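Local coordinates for ABC-type transport system, molybdenum-specific extracellular solute-binding protein (Clostridium difficile, PDB 4KD5) that probably binds molybdate or tungstate outside the cell as the solute-binding component of an ABC transporter, at residues L8-A13 with V34-N39; Q49-A54 with K68-E73; L75-T80 with V196-A201. One frame throughout, in Å; residues are numbered along the deposited sequence.

Interaction 1: residues L8-A13 with V34-N39; sequences LNISAA and VKLTVN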
# COMPACT_ATOMS: atom_id res chain seq x y z
N LEU A 8 12.17 4.27 4.61
CA LEU A 8 12.55 2.97 4.05
C LEU A 8 14.05 2.74 4.16
O LEU A 8 14.85 3.62 3.83
CB LEU A 8 12.11 2.86 2.58
CG LEU A 8 10.62 2.84 2.26
CD1 LEU A 8 10.40 2.74 0.76
CD2 LEU A 8 9.93 1.69 2.96
N ASN A 9 14.43 1.56 4.64
CA ASN A 9 15.83 1.17 4.65
C ASN A 9 16.16 0.34 3.42
O ASN A 9 15.62 -0.76 3.23
CB ASN A 9 16.15 0.38 5.92
CG ASN A 9 16.31 1.27 7.14
OD1 ASN A 9 17.12 2.20 7.14
ND2 ASN A 9 15.53 0.99 8.17
N ILE A 10 17.03 0.86 2.57
CA ILE A 10 17.47 0.12 1.39
C ILE A 10 18.93 -0.30 1.52
O ILE A 10 19.80 0.53 1.79
CB ILE A 10 17.26 0.92 0.09
CG1 ILE A 10 15.77 1.05 -0.24
CG2 ILE A 10 17.96 0.24 -1.08
CD1 ILE A 10 15.08 2.17 0.47
N SER A 11 19.20 -1.59 1.33
CA SER A 11 20.57 -2.09 1.26
C SER A 11 20.87 -2.47 -0.19
O SER A 11 20.11 -3.21 -0.81
CB SER A 11 20.76 -3.29 2.18
OG SER A 11 19.78 -4.27 1.95
N ALA A 12 21.97 -1.95 -0.73
CA ALA A 12 22.32 -2.17 -2.13
C ALA A 12 23.80 -2.49 -2.27
O ALA A 12 24.60 -2.14 -1.40
CB ALA A 12 21.97 -0.96 -2.96
N ALA A 13 24.16 -3.14 -3.37
CA ALA A 13 25.57 -3.40 -3.66
C ALA A 13 26.29 -2.06 -3.80
O ALA A 13 25.77 -1.15 -4.45
CB ALA A 13 25.71 -4.20 -4.92
N VAL A 34 8.28 9.97 1.60
CA VAL A 34 9.24 8.90 1.86
C VAL A 34 10.65 9.43 2.05
O VAL A 34 11.15 10.20 1.23
CB VAL A 34 9.23 7.84 0.74
CG1 VAL A 34 10.25 6.75 1.02
CG2 VAL A 34 7.85 7.23 0.62
N LYS A 35 11.28 9.03 3.16
CA LYS A 35 12.69 9.30 3.39
C LYS A 35 13.45 8.01 3.18
O LYS A 35 13.14 6.99 3.80
CB LYS A 35 12.91 9.79 4.82
CG LYS A 35 12.01 10.94 5.24
CD LYS A 35 11.89 11.00 6.76
CE LYS A 35 11.19 12.27 7.24
NZ LYS A 35 11.07 12.30 8.72
N LEU A 36 14.46 8.03 2.31
CA LEU A 36 15.23 6.83 2.01
C LEU A 36 16.57 6.84 2.75
O LEU A 36 17.29 7.84 2.73
CB LEU A 36 15.47 6.70 0.50
CG LEU A 36 14.25 6.59 -0.41
CD1 LEU A 36 14.67 6.62 -1.87
CD2 LEU A 36 13.47 5.33 -0.13
N THR A 37 16.90 5.73 3.40
CA THR A 37 18.22 5.57 4.02
C THR A 37 18.94 4.40 3.34
O THR A 37 18.58 3.24 3.54
CB THR A 37 18.11 5.33 5.54
OG1 THR A 37 17.63 6.52 6.17
CG2 THR A 37 19.47 4.98 6.12
N VAL A 38 19.95 4.71 2.54
CA VAL A 38 20.63 3.69 1.75
C VAL A 38 21.95 3.24 2.37
O VAL A 38 22.88 4.03 2.52
CB VAL A 38 20.87 4.15 0.30
CG1 VAL A 38 21.38 3.00 -0.53
CG2 VAL A 38 19.58 4.67 -0.31
N ASN A 39 22.02 1.96 2.71
CA ASN A 39 23.24 1.36 3.24
C ASN A 39 23.92 0.52 2.16
O ASN A 39 23.26 -0.26 1.47
CB ASN A 39 22.91 0.51 4.46
CG ASN A 39 24.14 -0.16 5.06
OD1 ASN A 39 24.95 0.48 5.73
ND2 ASN A 39 24.27 -1.46 4.83
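The side-chain carboxamide of N9 lies on one face of two parallel strands of the sheet beside T37, its OD1 3.7 Å from T37 CB, and S11 and N39 share this more polar face. L8, I10, L36 and V38 occupy the opposite, apolar face, while along the inner edges the flat peptide groups of 8-13 and 34-39 meet in parallel register. Five hydrogen bonds join them. T37 N to L8 O is the straightest, with 173° at the hydrogen, and N39 N to I10 O is the shortest at 2.8 Å. I10 N approaches T37 O from 32° above the carbonyl plane. V38 CA also brings its hydrogen to I10 O, 3.3 Å away. On the apolar face L36 CD2 is the methyl that both neighbours share: it lies 3.6 Å from I10 CD1 and 3.9 Å from L8 CB. L8 and L36 run side by side, each with CG anti to the carbonyl carbon, whereas L8 crosses V34 obliquely, CD1 to CG1 4.0 Å. Branched aliphatic chains suit this face because F211 of helix 205-215 packs on L8, I10 and L36. Strand 58-60 takes the other edge of 8-13. Adjacent parallel strands joined through helix 17-28 are the beta-alpha-beta unit of a periplasmic-binding-protein lobe, with the side chain of A12 about 8 Å from those of S15 and S43, two predicted molybdate-binding residues.

Interaction 2: residues Q49-A54 with K68-E73; sequences QIEQGA and KVLDEE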
# COMPACT_ATOMS: atom_id res chain seq x y z
N GLN A 49 23.00 -10.01 7.35
CA GLN A 49 22.28 -9.08 8.22
C GLN A 49 20.77 -9.29 8.15
O GLN A 49 20.09 -9.30 9.18
CB GLN A 49 22.63 -7.63 7.86
CG GLN A 49 24.03 -7.21 8.27
CD GLN A 49 24.28 -7.38 9.75
OE1 GLN A 49 23.61 -6.76 10.58
NE2 GLN A 49 25.25 -8.22 10.10
N ILE A 50 20.25 -9.45 6.94
CA ILE A 50 18.84 -9.74 6.74
C ILE A 50 18.48 -11.07 7.41
O ILE A 50 17.39 -11.23 7.96
CB ILE A 50 18.50 -9.78 5.23
CG1 ILE A 50 18.76 -8.42 4.60
CG2 ILE A 50 17.06 -10.19 5.00
CD1 ILE A 50 18.53 -8.38 3.10
N GLU A 51 19.42 -12.01 7.39
CA GLU A 51 19.23 -13.31 8.04
C GLU A 51 19.26 -13.19 9.56
O GLU A 51 18.67 -14.01 10.25
CB GLU A 51 20.29 -14.32 7.56
CG GLU A 51 20.10 -14.81 6.13
CD GLU A 51 21.30 -15.58 5.60
OE1 GLU A 51 22.45 -15.18 5.89
OE2 GLU A 51 21.11 -16.59 4.89
N GLN A 52 19.96 -12.18 10.07
CA GLN A 52 20.03 -11.93 11.51
C GLN A 52 18.79 -11.18 11.99
O GLN A 52 18.48 -11.18 13.19
CB GLN A 52 21.30 -11.14 11.87
CG GLN A 52 22.60 -11.90 11.65
CD GLN A 52 23.84 -11.03 11.75
OE1 GLN A 52 23.79 -9.93 12.31
NE2 GLN A 52 24.95 -11.51 11.22
N GLY A 53 18.09 -10.55 11.07
CA GLY A 53 16.88 -9.81 11.40
C GLY A 53 17.06 -8.31 11.43
O GLY A 53 16.30 -7.60 12.09
N ALA A 54 18.08 -7.82 10.73
CA ALA A 54 18.31 -6.39 10.61
C ALA A 54 17.18 -5.75 9.83
O ALA A 54 16.79 -6.24 8.76
CB ALA A 54 19.63 -6.12 9.92
N LYS A 68 18.46 -16.26 -3.78
CA LYS A 68 17.99 -17.64 -3.70
C LYS A 68 18.00 -18.19 -2.27
O LYS A 68 17.05 -18.85 -1.86
CB LYS A 68 18.79 -18.54 -4.64
CG LYS A 68 18.24 -18.59 -6.06
CD LYS A 68 19.21 -19.25 -7.03
CE LYS A 68 18.66 -19.24 -8.45
NZ LYS A 68 19.62 -19.81 -9.44
N VAL A 69 19.07 -17.91 -1.54
CA VAL A 69 19.17 -18.34 -0.14
C VAL A 69 18.09 -17.66 0.68
O VAL A 69 17.33 -18.32 1.39
CB VAL A 69 20.54 -17.99 0.46
CG1 VAL A 69 20.62 -18.49 1.88
CG2 VAL A 69 21.65 -18.60 -0.38
N LEU A 70 18.03 -16.33 0.59
CA LEU A 70 17.04 -15.54 1.30
C LEU A 70 15.61 -16.01 1.05
O LEU A 70 14.79 -16.03 1.97
CB LEU A 70 17.18 -14.05 0.95
CG LEU A 70 18.42 -13.36 1.52
CD1 LEU A 70 18.51 -11.92 1.06
CD2 LEU A 70 18.39 -13.42 3.03
N ASP A 71 15.31 -16.39 -0.19
CA ASP A 71 13.97 -16.86 -0.53
C ASP A 71 13.74 -18.28 0.00
O ASP A 71 12.63 -18.63 0.40
CB ASP A 71 13.75 -16.81 -2.05
CG ASP A 71 12.29 -16.88 -2.43
OD1 ASP A 71 11.44 -16.44 -1.62
OD2 ASP A 71 11.99 -17.37 -3.54
N GLU A 72 14.80 -19.08 0.03
CA GLU A 72 14.76 -20.42 0.61
C GLU A 72 14.44 -20.35 2.10
O GLU A 72 13.73 -21.21 2.64
CB GLU A 72 16.09 -21.14 0.39
CG GLU A 72 16.34 -22.32 1.33
CD GLU A 72 17.62 -23.08 1.01
OE1 GLU A 72 18.66 -22.43 0.79
OE2 GLU A 72 17.58 -24.33 0.96
N GLU A 73 14.96 -19.32 2.77
CA GLU A 73 14.73 -19.12 4.19
C GLU A 73 13.50 -18.24 4.43
O GLU A 73 13.22 -17.85 5.56
CB GLU A 73 15.98 -18.51 4.85
CG GLU A 73 17.26 -19.33 4.65
CD GLU A 73 18.52 -18.51 4.87
OE1 GLU A 73 18.44 -17.27 4.81
OE2 GLU A 73 19.59 -19.11 5.11
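E51 carries this contact between two helix ends. From CB, chi1 of -72° sets CG anti to the carbonyl carbon, and the chain then runs extended toward 68-73. CG reaches L70 CD2 at 3.8 Å and E73 OE1 at 3.2 Å, so it already lies against both partners. CD is 3.4 Å from E73 OE1. At the tip, OE2 stands 2.8 Å from E73 OE1, the two carboxylate planes being 39° apart. Oxygens so near one another suggest that one acid group is protonated, each carboxylate probably raising the pKa of the other. OE2 also rests 3.6 Å from V69 CG1 and accepts a hydrogen bond from Q47 NE2, one turn earlier in its own helix, which holds the tip in this buried place. E73, the first residue past helix 65-72, likewise has an extended chain and crosses E51 at about a right angle. Next to E51 along the helix, I50 CG2 meets L70 CD2 at 4.0 Å, again with the chains crossing nearly at right angles, as suits two branched apolar residues filling a helix-helix seam. G53 ends its helix in a Schellman motif: A54 N bonds to Q49 O, while G53 N to I50 O is weak. At phi 104°, G53, lacking a side chain, turns without a clash. Helices 43-52 and 65-72 thus meet over F59 of strand 58-60, which both I50 and L70 touch, and the acid pair faces outward to the second subunit, where S45 and A42 of that chain pack on E51 and E73.

Interaction 3: residues L75-T80 with V196-A201; sequences LLVSDT and VSVIKA. With FMT (formic acid), chain H.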
# COMPACT_ATOMS: atom_id res chain seq x y z
N LEU A 75 12.76 -15.10 3.76
CA LEU A 75 13.00 -13.77 4.30
C LEU A 75 12.62 -12.69 3.28
O LEU A 75 12.84 -11.50 3.51
CB LEU A 75 14.46 -13.62 4.72
CG LEU A 75 14.93 -14.55 5.84
CD1 LEU A 75 16.42 -14.41 6.08
CD2 LEU A 75 14.19 -14.25 7.13
N LEU A 76 12.04 -13.11 2.16
CA LEU A 76 11.65 -12.19 1.10
C LEU A 76 10.15 -12.22 0.84
O LEU A 76 9.50 -13.25 1.07
CB LEU A 76 12.39 -12.52 -0.20
CG LEU A 76 13.91 -12.43 -0.23
CD1 LEU A 76 14.45 -12.68 -1.63
CD2 LEU A 76 14.37 -11.08 0.26
N VAL A 77 9.61 -11.10 0.37
CA VAL A 77 8.28 -11.09 -0.22
C VAL A 77 8.48 -11.59 -1.65
O VAL A 77 8.86 -10.82 -2.54
CB VAL A 77 7.67 -9.67 -0.22
CG1 VAL A 77 6.23 -9.70 -0.70
CG2 VAL A 77 7.74 -9.07 1.18
N SER A 78 8.22 -12.88 -1.86
CA SER A 78 8.59 -13.59 -3.09
C SER A 78 8.14 -12.94 -4.41
O SER A 78 8.91 -12.86 -5.36
CB SER A 78 8.10 -15.04 -3.04
OG SER A 78 8.72 -15.76 -2.00
N ASP A 79 6.89 -12.49 -4.45
CA ASP A 79 6.33 -11.91 -5.67
C ASP A 79 6.93 -10.55 -6.04
O ASP A 79 6.64 -10.01 -7.10
CB ASP A 79 4.81 -11.82 -5.59
CG ASP A 79 4.31 -11.58 -4.18
OD1 ASP A 79 3.45 -10.68 -3.99
OD2 ASP A 79 4.77 -12.29 -3.25
N THR A 80 7.78 -10.01 -5.17
CA THR A 80 8.48 -8.76 -5.46
C THR A 80 9.87 -9.01 -6.04
O THR A 80 10.59 -8.07 -6.35
CB THR A 80 8.61 -7.85 -4.23
OG1 THR A 80 9.51 -8.45 -3.28
CG2 THR A 80 7.26 -7.64 -3.58
N VAL A 196 16.29 -7.19 -7.35
CA VAL A 196 15.75 -6.41 -6.25
C VAL A 196 14.64 -7.22 -5.59
O VAL A 196 13.98 -8.03 -6.24
CB VAL A 196 15.20 -5.04 -6.75
CG1 VAL A 196 14.03 -5.23 -7.71
CG2 VAL A 196 14.78 -4.15 -5.59
N SER A 197 14.43 -7.03 -4.29
CA SER A 197 13.31 -7.67 -3.60
C SER A 197 12.90 -6.89 -2.36
O SER A 197 13.74 -6.28 -1.69
CB SER A 197 13.67 -9.10 -3.21
OG SER A 197 12.56 -9.74 -2.60
N VAL A 198 11.61 -6.91 -2.04
CA VAL A 198 11.13 -6.36 -0.77
C VAL A 198 11.40 -7.39 0.32
O VAL A 198 11.19 -8.59 0.11
CB VAL A 198 9.63 -6.02 -0.83
CG1 VAL A 198 9.13 -5.55 0.53
CG2 VAL A 198 9.37 -4.95 -1.86
N ILE A 199 11.87 -6.93 1.48
CA ILE A 199 12.17 -7.83 2.59
C ILE A 199 10.90 -8.20 3.36
O ILE A 199 10.05 -7.34 3.61
CB ILE A 199 13.21 -7.19 3.53
CG1 ILE A 199 14.46 -6.79 2.74
CG2 ILE A 199 13.59 -8.13 4.65
CD1 ILE A 199 15.11 -7.95 2.01
N LYS A 200 10.77 -9.47 3.72
CA LYS A 200 9.56 -9.99 4.37
C LYS A 200 9.29 -9.35 5.73
O LYS A 200 8.15 -9.00 6.06
CB LYS A 200 9.66 -11.51 4.52
CG LYS A 200 8.41 -12.19 5.04
CD LYS A 200 7.31 -12.17 4.01
CE LYS A 200 6.61 -13.52 3.94
NZ LYS A 200 7.58 -14.64 3.72
N ALA A 201 10.35 -9.18 6.52
CA ALA A 201 10.22 -8.64 7.87
C ALA A 201 9.95 -7.14 7.91
O ALA A 201 9.69 -6.58 8.97
CB ALA A 201 11.44 -8.96 8.69
C FMT H . 13.68 -10.86 6.69
O1 FMT H . 12.48 -10.92 6.40
O2 FMT H . 14.13 -10.49 7.77
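The backbones of 75-80 and 196-201 join by a single beta bridge, L76 with I199, held by K200 N to L75 O (2.9 Å) and V77 N to V198 O (3.0 Å). In this way the loop before strand 82-94 is fastened to segment 196-201, which continues strand 193-198, part of the central sheet of this solute-binding fold. Neither donor lies in the plane of its acceptor carbonyl, K200 N standing 47° above that of L75. Residues 77-80 then form a type I turn, T80 N to V77 O. The T80 hydroxyl completes it: chi1 of 69° puts OG1 between the backbone N and the carbonyl carbon, where it donates to V77 O at 2.6 Å and accepts from V198 N at 2.9 Å. Threonine suits the place because its hydroxyl grips turn and strand at once while CG2 lies against V198 CB and CG2. V77 O is therefore held by two donors. L76, its CG anti to the carbonyl carbon, sends both methyl branches over the S197 hydroxyl, and CD2 reaches I199 CD1 at 3.7 Å. M67 and L70 of helix 65-72 also touch L76, so a leucine fills this buried corner. V77 CG2 packs on V198 CG1. K200 runs alongside L76 O with a bent chain, its NZ making a weak hydrogen bond to K74 O. Past the bridge, S78 OG is hydrogen-bonded both to D71 OD1 and to D149 OD1 of the second subunit. A formic acid, probably from the crystallisation liquor, takes a hydrogen bond from A201 N to O1, its carbon lying between L75 CD2 (3.5 Å) and I199 CG2 (3.4 Å).

In the fold
The three contacts follow in series along the chain and lie in one lobe of the two-lobed fold. Interaction 1 sits in the sheet, and strand 34-41 leads directly into helix 43-52, which opens interaction 2; their centres are about 17 Å apart without touching. Interaction 3, whose centre is about 15 Å from that of interaction 1, reaches the same sheet through strand 193-198. Interactions 2 and 3 adjoin, centres about 10 Å apart, through probable hydrogen bonds D71 OD1 to S78 OG and L70 O to L75 N, and through I50 packing on I199. No other chain touches interaction 1, whereas interactions 2 and 3 both meet the second subunit.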